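Local coordinates for collectin placenta 1 (Mus musculus, PDB 2OX9), which binds the leukocyte cell-surface glycan Lewis(x) through a calcium-dependent C-type lectin domain, and probably serves as a scavenger receptor, at residues E47-I52 with A107-A112; I64-S69 with G113-F118; G4-W9 with D14-F19. One frame throughout, in Å; residues are numbered along the deposited sequence.

Overall arrangement
The three contacts illustrate how a C-type lectin domain divides its work by depth. Contacts 1 and 2 are buried, with centres about 11 Å apart, and adjoin through strands 106-109 and 115-118, antiparallel neighbours in one sheet; both hold a small hydrophobic junction with calcium ligation nearby. Contact 1 sets helix 46-54 on that sheet, whereas contact 2 runs from apolar packing against an indole to the sugar-binding calcium. Contact 3, only partly buried and with its centre about 22 Å from that of contact 2, fastens the N-terminal chain to strand 15-19 by a disulfide and aromatic packing. Tyr17 and Phe19 of contact 3 reach helix 46-54, and so join it to contact 1.

Contact 1. Residues E47-I52 with A107-A112; sequences EEQQWI and AGLIYA. With CA (calcium ion), chain L.
Ile52 and Leu109 meet methyl to methyl where helix 46-54 rests on strand 106-109. Their side chains cross at about a right angle, and Ile52 CG2 comes to 3.4 Å from Leu109 CD1, tighter than ordinary van der Waals contact. The rotamer of Ile52 explains which branch touches: the long branch CG1 runs beside the backbone N (chi1 -76°), which turns the short CG2 branch to the strand. Leu109 reaches back with CD1, while its other methyl, CD2, lies 4.3 Å from Gln49 OE1.

Gln49 bends at CG (chi2 62°), bringing its amide across to the second segment. Each end of that amide is engaged: OE1 accepts a hydrogen bond from the indole NE1 of Trp115, and NE2 donates to a water 3.0 Å from it and also lies by Gly113 O. The same water donates to the carbonyl of Ala112, with 2.8 Å between the water oxygen and Ala112 O, so a solvent bridge ties the helix to the turn after the strand.

One residue earlier, Glu48 is extended and carries its carboxylate to a calcium ion bound by OE1 at 2.5 Å. Two waters, Phe42 O, Asn44 and Glu129 also ligate this ion, and Tyr17 OH hydrogen-bonds to the same Glu48 oxygen.

The chemistry implies a division of labour on one helix. The methyl pair makes a close, small apolar junction between helix and strand; bonds at OE1 and NE2 probably hold the amide of Gln49 in one orientation, so that its buried polar atoms are satisfied; and a neighbouring carboxylate joins the helix to a calcium remote from the glycan.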
loop_
_atom_site.group_PDB
_atom_site.type_symbol
_atom_site.label_atom_id
_atom_site.label_comp_id
_atom_site.label_asym_id
_atom_site.label_seq_id
_atom_site.Cartn_x
_atom_site.Cartn_y
_atom_site.Cartn_z
ATOM N N GLU A 47 -9.167 12.150 1.575
ATOM C CA GLU A 47 -8.347 13.020 2.417
ATOM C C GLU A 47 -7.090 12.296 2.867
ATOM O O GLU A 47 -6.010 12.883 2.888
ATOM C CB GLU A 47 -9.111 13.494 3.653
ATOM C CG GLU A 47 -10.321 14.340 3.349
ATOM C CD GLU A 47 -11.608 13.591 3.596
ATOM O OE1 GLU A 47 -11.768 12.480 3.035
ATOM O OE2 GLU A 47 -12.454 14.116 4.353
ATOM N N GLU A 48 -7.230 11.024 3.228
ATOM C CA GLU A 48 -6.074 10.248 3.664
ATOM C C GLU A 48 -5.167 10.014 2.450
ATOM O O GLU A 48 -3.944 10.023 2.559
ATOM C CB GLU A 48 -6.513 8.901 4.264
ATOM C CG GLU A 48 -5.358 8.094 4.858
ATOM C CD GLU A 48 -5.794 6.773 5.478
ATOM O OE1 GLU A 48 -5.017 6.218 6.283
ATOM O OE2 GLU A 48 -6.896 6.279 5.155
ATOM N N GLN A 49 -5.788 9.815 1.292
ATOM C CA GLN A 49 -5.056 9.588 0.046
ATOM C C GLN A 49 -4.215 10.801 -0.334
ATOM O O GLN A 49 -3.061 10.666 -0.735
ATOM C CB GLN A 49 -6.037 9.286 -1.100
ATOM C CG GLN A 49 -5.406 9.276 -2.483
ATOM C CD GLN A 49 -4.348 8.207 -2.640
ATOM O OE1 GLN A 49 -4.554 7.047 -2.275
ATOM N NE2 GLN A 49 -3.208 8.587 -3.201
ATOM N N GLN A 50 -4.817 11.980 -0.229
ATOM C CA GLN A 50 -4.142 13.224 -0.562
ATOM C C GLN A 50 -2.961 13.484 0.364
ATOM O O GLN A 50 -1.889 13.899 -0.088
ATOM C CB GLN A 50 -5.116 14.395 -0.467
ATOM C CG GLN A 50 -5.477 15.035 -1.806
ATOM C CD GLN A 50 -4.258 15.501 -2.593
ATOM O OE1 GLN A 50 -3.419 16.250 -2.085
ATOM N NE2 GLN A 50 -4.157 15.057 -3.843
ATOM N N TRP A 51 -3.169 13.261 1.657
ATOM C CA TRP A 51 -2.120 13.471 2.653
ATOM C C TRP A 51 -0.975 12.495 2.376
ATOM O O TRP A 51 0.199 12.847 2.494
ATOM C CB TRP A 51 -2.676 13.226 4.056
ATOM C CG TRP A 51 -1.708 13.523 5.156
ATOM C CD1 TRP A 51 -1.400 14.746 5.672
ATOM C CD2 TRP A 51 -0.895 12.577 5.850
ATOM N NE1 TRP A 51 -0.442 14.624 6.650
ATOM C CE2 TRP A 51 -0.109 13.300 6.777
ATOM C CE3 TRP A 51 -0.748 11.186 5.777
ATOM C CZ2 TRP A 51 0.810 12.681 7.622
ATOM C CZ3 TRP A 51 0.173 10.567 6.622
ATOM C CH2 TRP A 51 0.937 11.314 7.529
ATOM N N ILE A 52 -1.319 11.263 2.006
ATOM C CA ILE A 52 -0.299 10.266 1.714
ATOM C C ILE A 52 0.467 10.642 0.452
ATOM O O ILE A 52 1.693 10.487 0.388
ATOM C CB ILE A 52 -0.919 8.860 1.544
ATOM C CG1 ILE A 52 -1.287 8.296 2.915
ATOM C CG2 ILE A 52 0.063 7.919 0.841
ATOM C CD1 ILE A 52 -1.984 6.939 2.853
ATOM N N ALA A 107 -0.980 -4.258 -4.460
ATOM C CA ALA A 107 -1.152 -2.861 -4.839
ATOM C C ALA A 107 -0.114 -1.918 -4.257
ATOM O O ALA A 107 0.401 -2.144 -3.160
ATOM C CB ALA A 107 -2.549 -2.383 -4.448
ATOM N N GLY A 108 0.152 -0.842 -5.001
ATOM C CA GLY A 108 1.107 0.166 -4.584
ATOM C C GLY A 108 0.845 1.515 -5.228
ATOM O O GLY A 108 0.154 1.615 -6.249
ATOM N N LEU A 109 1.402 2.561 -4.618
ATOM C CA LEU A 109 1.243 3.928 -5.098
ATOM C C LEU A 109 2.331 4.301 -6.109
ATOM O O LEU A 109 3.524 4.104 -5.855
ATOM C CB LEU A 109 1.305 4.904 -3.906
ATOM C CG LEU A 109 0.368 4.610 -2.724
ATOM C CD1 LEU A 109 0.558 5.618 -1.611
ATOM C CD2 LEU A 109 -1.055 4.646 -3.204
ATOM N N ILE A 110 1.920 4.828 -7.260
ATOM C CA ILE A 110 2.877 5.246 -8.277
ATOM C C ILE A 110 2.789 6.765 -8.475
ATOM O O ILE A 110 2.488 7.493 -7.529
ATOM C CB ILE A 110 2.643 4.509 -9.617
ATOM C CG1 ILE A 110 1.173 4.604 -10.018
ATOM C CG2 ILE A 110 3.085 3.050 -9.485
ATOM C CD1 ILE A 110 0.879 3.989 -11.370
ATOM N N TYR A 111 3.037 7.245 -9.689
ATOM C CA TYR A 111 3.007 8.686 -9.930
ATOM C C TYR A 111 1.710 9.354 -9.494
ATOM O O TYR A 111 0.618 8.809 -9.671
ATOM C CB TYR A 111 3.256 9.002 -11.407
ATOM C CG TYR A 111 3.406 10.489 -11.671
ATOM C CD1 TYR A 111 4.465 11.211 -11.115
ATOM C CD2 TYR A 111 2.470 11.174 -12.442
ATOM C CE1 TYR A 111 4.585 12.591 -11.322
ATOM C CE2 TYR A 111 2.579 12.542 -12.656
ATOM C CZ TYR A 111 3.637 13.246 -12.096
ATOM O OH TYR A 111 3.742 14.601 -12.322
ATOM N N ALA A 112 1.841 10.541 -8.913
ATOM C CA ALA A 112 0.682 11.312 -8.479
ATOM C C ALA A 112 -0.164 10.594 -7.435
ATOM O O ALA A 112 -1.296 10.994 -7.161
ATOM C CB ALA A 112 -0.185 11.676 -9.707
HETATM CA CA CA L . -6.232 4.157 7.021
HETATM O O HOH W 1 -3.383 10.714 -5.366
HETATM O O HOH W 2 -7.484 5.196 8.559
HETATM O O HOH W 3 -7.069 2.207 8.083
#

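Contact 2. Residues I64-S69 with G113-F118; sequences IGLTDS and GQWNDF. With CA (calcium ion), chain J; CA (calcium ion), chain I; GAL (beta-D-galactopyranose), chain E.
The indole of Trp115 receives Ile64 CD1 over one face: the methyl stands 4.1 Å from the centroid of the six-membered ring, 13° off its normal, a CH-pi contact. Leu66 adds a second apolar touch, its CD2 approaching Trp115 CZ3 obliquely at 3.9 Å, and both side chains cross the indole at about a right angle. The polar NE1 of the indole is taken by Gln49. Strand 106-109 lends Ala107 and Leu109 to the same hydrophobic cluster. A second flat group, the Phe118 ring, carries Asn116 ND2 3.3 Å above its plane and over its centre; galactose O2 lies near that ring too, at an oblique angle.

Asn116 uses both ends of its amide on the ligand site. OD1 binds a calcium ion, while ND2 donates to galactose O3 at 3.1 Å with an N-H...O angle of 146°. Asp117 chelates the same ion, since a chi1 of 54° swings its carboxylate round to act together with its own main-chain carbonyl; OD1 is 2.1 Å from the metal. Galactose supplies O3 and O4, the former at 2.3 Å from the calcium, and Gln92, Asp94 and Glu104 complete the site.

Asp68, across the contact, grips another calcium with both carboxylate oxygens. A water, itself a ligand of that calcium, donates to OD2 of Asp117, a ligand of the other, 2.7 Å from the water oxygen.

Trp115, Asn116 and Asp117 form the WND motif of C-type lectins. Its tryptophan is embedded in the core, which probably helps to position the next two residues at the metal, where the calcium would polarise the O3 hydroxyl that Asn116 also holds.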
loop_
_atom_site.group_PDB
_atom_site.type_symbol
_atom_site.label_atom_id
_atom_site.label_comp_id
_atom_site.label_asym_id
_atom_site.label_seq_id
_atom_site.Cartn_x
_atom_site.Cartn_y
_atom_site.Cartn_z
ATOM N N ILE A 64 0.890 -0.705 -0.471
ATOM C CA ILE A 64 -0.203 -0.378 0.447
ATOM C C ILE A 64 -0.829 -1.744 0.785
ATOM O O ILE A 64 -0.600 -2.712 0.070
ATOM C CB ILE A 64 -1.264 0.591 -0.160
ATOM C CG1 ILE A 64 -1.929 -0.024 -1.388
ATOM C CG2 ILE A 64 -0.603 1.939 -0.500
ATOM C CD1 ILE A 64 -3.104 0.799 -1.901
ATOM N N GLY A 65 -1.597 -1.828 1.867
ATOM C CA GLY A 65 -2.155 -3.115 2.278
ATOM C C GLY A 65 -3.350 -3.650 1.510
ATOM O O GLY A 65 -4.362 -4.013 2.119
ATOM N N LEU A 66 -3.213 -3.738 0.187
ATOM C CA LEU A 66 -4.288 -4.194 -0.690
ATOM C C LEU A 66 -3.826 -5.277 -1.662
ATOM O O LEU A 66 -2.818 -5.101 -2.348
ATOM C CB LEU A 66 -4.801 -3.008 -1.507
ATOM C CG LEU A 66 -6.078 -3.231 -2.298
ATOM C CD1 LEU A 66 -7.224 -3.285 -1.301
ATOM C CD2 LEU A 66 -6.311 -2.106 -3.301
ATOM N N THR A 67 -4.570 -6.381 -1.745
ATOM C CA THR A 67 -4.210 -7.468 -2.660
ATOM C C THR A 67 -5.449 -8.191 -3.178
ATOM O O THR A 67 -6.556 -8.024 -2.643
ATOM C CB THR A 67 -3.331 -8.554 -1.984
ATOM O OG1 THR A 67 -4.136 -9.329 -1.091
ATOM C CG2 THR A 67 -2.187 -7.936 -1.204
ATOM N N ASP A 68 -5.256 -8.999 -4.217
ATOM C CA ASP A 68 -6.346 -9.788 -4.785
ATOM C C ASP A 68 -5.812 -11.202 -5.028
ATOM O O ASP A 68 -6.152 -11.858 -6.017
ATOM C CB ASP A 68 -6.876 -9.140 -6.083
ATOM C CG ASP A 68 -5.935 -9.303 -7.263
ATOM O OD1 ASP A 68 -4.722 -9.453 -7.051
ATOM O OD2 ASP A 68 -6.409 -9.262 -8.418
ATOM N N SER A 69 -4.963 -11.653 -4.106
ATOM C CA SER A 69 -4.358 -12.981 -4.168
ATOM C C SER A 69 -5.368 -14.068 -3.835
ATOM O O SER A 69 -5.319 -15.157 -4.400
ATOM C CB SER A 69 -3.190 -13.092 -3.183
ATOM O OG SER A 69 -2.142 -12.203 -3.521
ATOM N N GLY A 113 0.380 9.542 -6.839
ATOM C CA GLY A 113 -0.365 8.815 -5.829
ATOM C C GLY A 113 -1.355 7.778 -6.353
ATOM O O GLY A 113 -1.970 7.064 -5.562
ATOM N N GLN A 114 -1.519 7.676 -7.670
ATOM C CA GLN A 114 -2.466 6.692 -8.206
ATOM C C GLN A 114 -2.030 5.268 -7.876
ATOM O O GLN A 114 -0.859 5.016 -7.596
ATOM C CB GLN A 114 -2.617 6.839 -9.717
ATOM C CG GLN A 114 -2.883 8.251 -10.185
ATOM C CD GLN A 114 -3.304 8.297 -11.642
ATOM O OE1 GLN A 114 -4.493 8.257 -11.953
ATOM N NE2 GLN A 114 -2.325 8.359 -12.543
ATOM N N TRP A 115 -2.976 4.333 -7.921
ATOM C CA TRP A 115 -2.663 2.945 -7.600
ATOM C C TRP A 115 -2.405 2.096 -8.829
ATOM O O TRP A 115 -2.956 2.325 -9.910
ATOM C CB TRP A 115 -3.792 2.300 -6.794
ATOM C CG TRP A 115 -4.216 3.055 -5.557
ATOM C CD1 TRP A 115 -3.649 4.185 -5.042
ATOM C CD2 TRP A 115 -5.309 2.725 -4.692
ATOM N NE1 TRP A 115 -4.320 4.580 -3.915
ATOM C CE2 TRP A 115 -5.345 3.701 -3.675
ATOM C CE3 TRP A 115 -6.265 1.697 -4.681
ATOM C CZ2 TRP A 115 -6.299 3.685 -2.655
ATOM C CZ3 TRP A 115 -7.213 1.679 -3.668
ATOM C CH2 TRP A 115 -7.223 2.670 -2.666
ATOM N N ASN A 116 -1.545 1.112 -8.646
ATOM C CA ASN A 116 -1.200 0.183 -9.698
ATOM C C ASN A 116 -0.977 -1.182 -9.072
ATOM O O ASN A 116 -0.544 -1.274 -7.925
ATOM C CB ASN A 116 0.070 0.619 -10.406
ATOM C CG ASN A 116 0.612 -0.457 -11.310
ATOM O OD1 ASN A 116 -0.110 -0.986 -12.155
ATOM N ND2 ASN A 116 1.885 -0.790 -11.141
ATOM N N ASP A 117 -1.284 -2.239 -9.816
ATOM C CA ASP A 117 -1.072 -3.582 -9.311
ATOM C C ASP A 117 0.291 -4.055 -9.802
ATOM O O ASP A 117 0.635 -3.868 -10.974
ATOM C CB ASP A 117 -2.207 -4.516 -9.775
ATOM C CG ASP A 117 -2.414 -4.507 -11.290
ATOM O OD1 ASP A 117 -2.111 -3.487 -11.943
ATOM O OD2 ASP A 117 -2.906 -5.525 -11.826
ATOM N N PHE A 118 1.083 -4.614 -8.891
ATOM C CA PHE A 118 2.417 -5.120 -9.223
ATOM C C PHE A 118 2.486 -6.612 -8.900
ATOM O O PHE A 118 1.645 -7.138 -8.170
ATOM C CB PHE A 118 3.516 -4.472 -8.370
ATOM C CG PHE A 118 3.583 -2.975 -8.441
ATOM C CD1 PHE A 118 2.731 -2.191 -7.677
ATOM C CD2 PHE A 118 4.566 -2.350 -9.206
ATOM C CE1 PHE A 118 2.860 -0.802 -7.665
ATOM C CE2 PHE A 118 4.702 -0.966 -9.201
ATOM C CZ PHE A 118 3.847 -0.191 -8.427
HETATM CA CA CA J . -0.408 -3.171 -13.130
HETATM CA CA CA I . -4.415 -9.676 -9.704
HETATM C C1 GAL E . 3.981 -1.079 -15.604
HETATM C C2 GAL E . 3.304 -1.446 -14.287
HETATM C C3 GAL E . 2.690 -2.845 -14.372
HETATM C C4 GAL E . 1.789 -2.973 -15.605
HETATM C C5 GAL E . 2.535 -2.513 -16.868
HETATM C C6 GAL E . 1.641 -2.494 -18.093
HETATM O O2 GAL E . 4.260 -1.414 -13.241
HETATM O O3 GAL E . 1.922 -3.086 -13.206
HETATM O O4 GAL E . 0.622 -2.191 -15.424
HETATM O O5 GAL E . 3.042 -1.171 -16.688
HETATM O O6 GAL E . 2.406 -2.387 -19.285
HETATM O O HOH W 4 -4.614 -7.554 -11.262
#

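Contact 3. Residues G4-W9 with D14-F19; sequences GCPPHW and DKCYYF
Trp9 lies against strand 15-19 along CB and the six-membered-ring side of its indole. At its root, CB is 3.6 Å from Tyr17 O, the same carbonyl that receives a CA-H...O contact from Trp9 CA. CG and CD2 are still close to that oxygen. The indole then runs over the strand backbone: CE3 lies 3.5 Å from Tyr18 N and brushes Cys16 CB, and further out CZ3 has Cys16 O at the ring edge, near its plane. One face of the six-membered ring is filled by Tyr18 CB, which sits 3.5 Å from the centroid and only 1° off the normal, a nearly perpendicular CH-pi contact that CD2, CE2, CZ2, CZ3 and, at the tip, CH2 all share.

With CG anti to the backbone N (chi1 176°), the phenol of Tyr18 is carried alongside the turn, where CD1 passes 3.5 Å from His8 O and that oxygen lies at the ring edge. Its hydroxyl pairs with Glu22. A water bridges the two backbones, donating to His8 O at 2.8 Å while accepting from Phe19 N. The turn itself, Pro6 to Trp9, is of type II, and His8 adopts the positive phi required at its third position.

Covalent closure comes from the Cys5-Cys16 disulfide, SG to SG 2.0 Å, whose chi3 of -88° is close to the relaxed value. Such an additional bond at an N-terminal hairpin is a hallmark of long-form C-type lectin domains.

Strand 15-19 is flanked by strand 10-12 in the hairpin and by strand 125-131, its antiparallel partner, from which Lys130 makes a cation-pi contact with Trp9. Tyr17, whose CB points away from residues 4-9, turns to helix 46-54, where its ring meets Trp51.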
loop_
_atom_site.group_PDB
_atom_site.type_symbol
_atom_site.label_atom_id
_atom_site.label_comp_id
_atom_site.label_asym_id
_atom_site.label_seq_id
_atom_site.Cartn_x
_atom_site.Cartn_y
_atom_site.Cartn_z
ATOM N N GLY A 4 2.606 13.241 18.675
ATOM C CA GLY A 4 2.032 12.072 19.415
ATOM C C GLY A 4 2.483 10.737 18.849
ATOM O O GLY A 4 2.154 9.679 19.391
ATOM N N CYS A 5 3.235 10.783 17.754
ATOM C CA CYS A 5 3.733 9.566 17.127
ATOM C C CYS A 5 5.206 9.347 17.453
ATOM O O CYS A 5 5.936 10.286 17.773
ATOM C CB CYS A 5 3.568 9.635 15.605
ATOM S SG CYS A 5 1.851 9.753 15.006
ATOM N N PRO A 6 5.664 8.095 17.384
ATOM C CA PRO A 6 7.075 7.844 17.684
ATOM C C PRO A 6 7.925 8.559 16.645
ATOM O O PRO A 6 7.423 8.974 15.596
ATOM C CB PRO A 6 7.195 6.329 17.546
ATOM C CG PRO A 6 5.798 5.831 17.807
ATOM C CD PRO A 6 4.954 6.842 17.087
ATOM N N PRO A 7 9.220 8.740 16.929
ATOM C CA PRO A 7 10.041 9.413 15.922
ATOM C C PRO A 7 10.061 8.566 14.641
ATOM O O PRO A 7 9.938 7.340 14.701
ATOM C CB PRO A 7 11.409 9.531 16.601
ATOM C CG PRO A 7 11.374 8.490 17.684
ATOM C CD PRO A 7 9.965 8.558 18.183
ATOM N N HIS A 8 10.194 9.237 13.500
ATOM C CA HIS A 8 10.196 8.610 12.173
ATOM C C HIS A 8 8.790 8.423 11.636
ATOM O O HIS A 8 8.610 8.117 10.461
ATOM C CB HIS A 8 10.895 7.248 12.171
ATOM C CG HIS A 8 12.379 7.333 12.322
ATOM N ND1 HIS A 8 13.023 7.031 13.501
ATOM C CD2 HIS A 8 13.344 7.702 11.449
ATOM C CE1 HIS A 8 14.323 7.208 13.348
ATOM N NE2 HIS A 8 14.544 7.615 12.111
ATOM N N TRP A 9 7.794 8.595 12.498
ATOM C CA TRP A 9 6.402 8.453 12.079
ATOM C C TRP A 9 5.726 9.810 11.906
ATOM O O TRP A 9 6.052 10.769 12.607
ATOM C CB TRP A 9 5.628 7.618 13.095
ATOM C CG TRP A 9 6.110 6.203 13.157
ATOM C CD1 TRP A 9 7.318 5.768 13.627
ATOM C CD2 TRP A 9 5.411 5.039 12.707
ATOM N NE1 TRP A 9 7.413 4.404 13.494
ATOM C CE2 TRP A 9 6.256 3.931 12.934
ATOM C CE3 TRP A 9 4.150 4.822 12.133
ATOM C CZ2 TRP A 9 5.882 2.627 12.607
ATOM C CZ3 TRP A 9 3.784 3.523 11.808
ATOM C CH2 TRP A 9 4.646 2.445 12.046
ATOM N N ASP A 14 -5.864 10.768 14.009
ATOM C CA ASP A 14 -5.389 9.982 15.153
ATOM C C ASP A 14 -4.579 8.738 14.782
ATOM O O ASP A 14 -4.559 7.756 15.525
ATOM C CB ASP A 14 -6.573 9.580 16.043
ATOM C CG ASP A 14 -7.480 8.566 15.384
ATOM O OD1 ASP A 14 -7.541 8.537 14.135
ATOM O OD2 ASP A 14 -8.147 7.804 16.118
ATOM N N LYS A 15 -3.906 8.792 13.637
ATOM C CA LYS A 15 -3.097 7.677 13.178
ATOM C C LYS A 15 -1.662 8.115 12.961
ATOM O O LYS A 15 -1.373 9.316 12.883
ATOM C CB LYS A 15 -3.658 7.119 11.869
ATOM C CG LYS A 15 -5.056 6.547 11.988
ATOM C CD LYS A 15 -5.154 5.574 13.145
ATOM C CE LYS A 15 -6.003 4.383 12.763
ATOM N NZ LYS A 15 -5.423 3.656 11.599
ATOM N N CYS A 16 -0.768 7.132 12.887
ATOM C CA CYS A 16 0.650 7.379 12.662
ATOM C C CYS A 16 1.089 6.562 11.463
ATOM O O CYS A 16 0.744 5.384 11.345
ATOM C CB CYS A 16 1.478 6.967 13.874
ATOM S SG CYS A 16 1.077 7.909 15.371
ATOM N N TYR A 17 1.871 7.187 10.589
ATOM C CA TYR A 17 2.333 6.522 9.385
ATOM C C TYR A 17 3.838 6.556 9.263
ATOM O O TYR A 17 4.489 7.516 9.689
ATOM C CB TYR A 17 1.739 7.192 8.145
ATOM C CG TYR A 17 0.232 7.292 8.151
ATOM C CD1 TYR A 17 -0.421 8.194 8.984
ATOM C CD2 TYR A 17 -0.541 6.482 7.320
ATOM C CE1 TYR A 17 -1.809 8.294 8.990
ATOM C CE2 TYR A 17 -1.930 6.574 7.315
ATOM C CZ TYR A 17 -2.556 7.485 8.155
ATOM O OH TYR A 17 -3.927 7.589 8.145
ATOM N N TYR A 18 4.372 5.498 8.667
ATOM C CA TYR A 18 5.798 5.373 8.440
ATOM C C TYR A 18 6.031 5.213 6.940
ATOM O O TYR A 18 5.598 4.229 6.333
ATOM C CB TYR A 18 6.352 4.154 9.188
ATOM C CG TYR A 18 7.821 3.902 8.915
ATOM C CD1 TYR A 18 8.788 4.825 9.311
ATOM C CD2 TYR A 18 8.241 2.756 8.235
ATOM C CE1 TYR A 18 10.137 4.617 9.037
ATOM C CE2 TYR A 18 9.593 2.538 7.956
ATOM C CZ TYR A 18 10.533 3.473 8.360
ATOM O OH TYR A 18 11.875 3.271 8.093
ATOM N N PHE A 19 6.700 6.193 6.342
ATOM C CA PHE A 19 7.005 6.146 4.919
ATOM C C PHE A 19 8.432 5.613 4.824
ATOM O O PHE A 19 9.406 6.337 5.025
ATOM C CB PHE A 19 6.863 7.544 4.320
ATOM C CG PHE A 19 5.475 8.095 4.431
ATOM C CD1 PHE A 19 5.078 8.802 5.565
ATOM C CD2 PHE A 19 4.550 7.876 3.420
ATOM C CE1 PHE A 19 3.780 9.282 5.692
ATOM C CE2 PHE A 19 3.247 8.352 3.530
ATOM C CZ PHE A 19 2.860 9.059 4.676
HETATM O O HOH W 5 7.653 8.471 7.854
#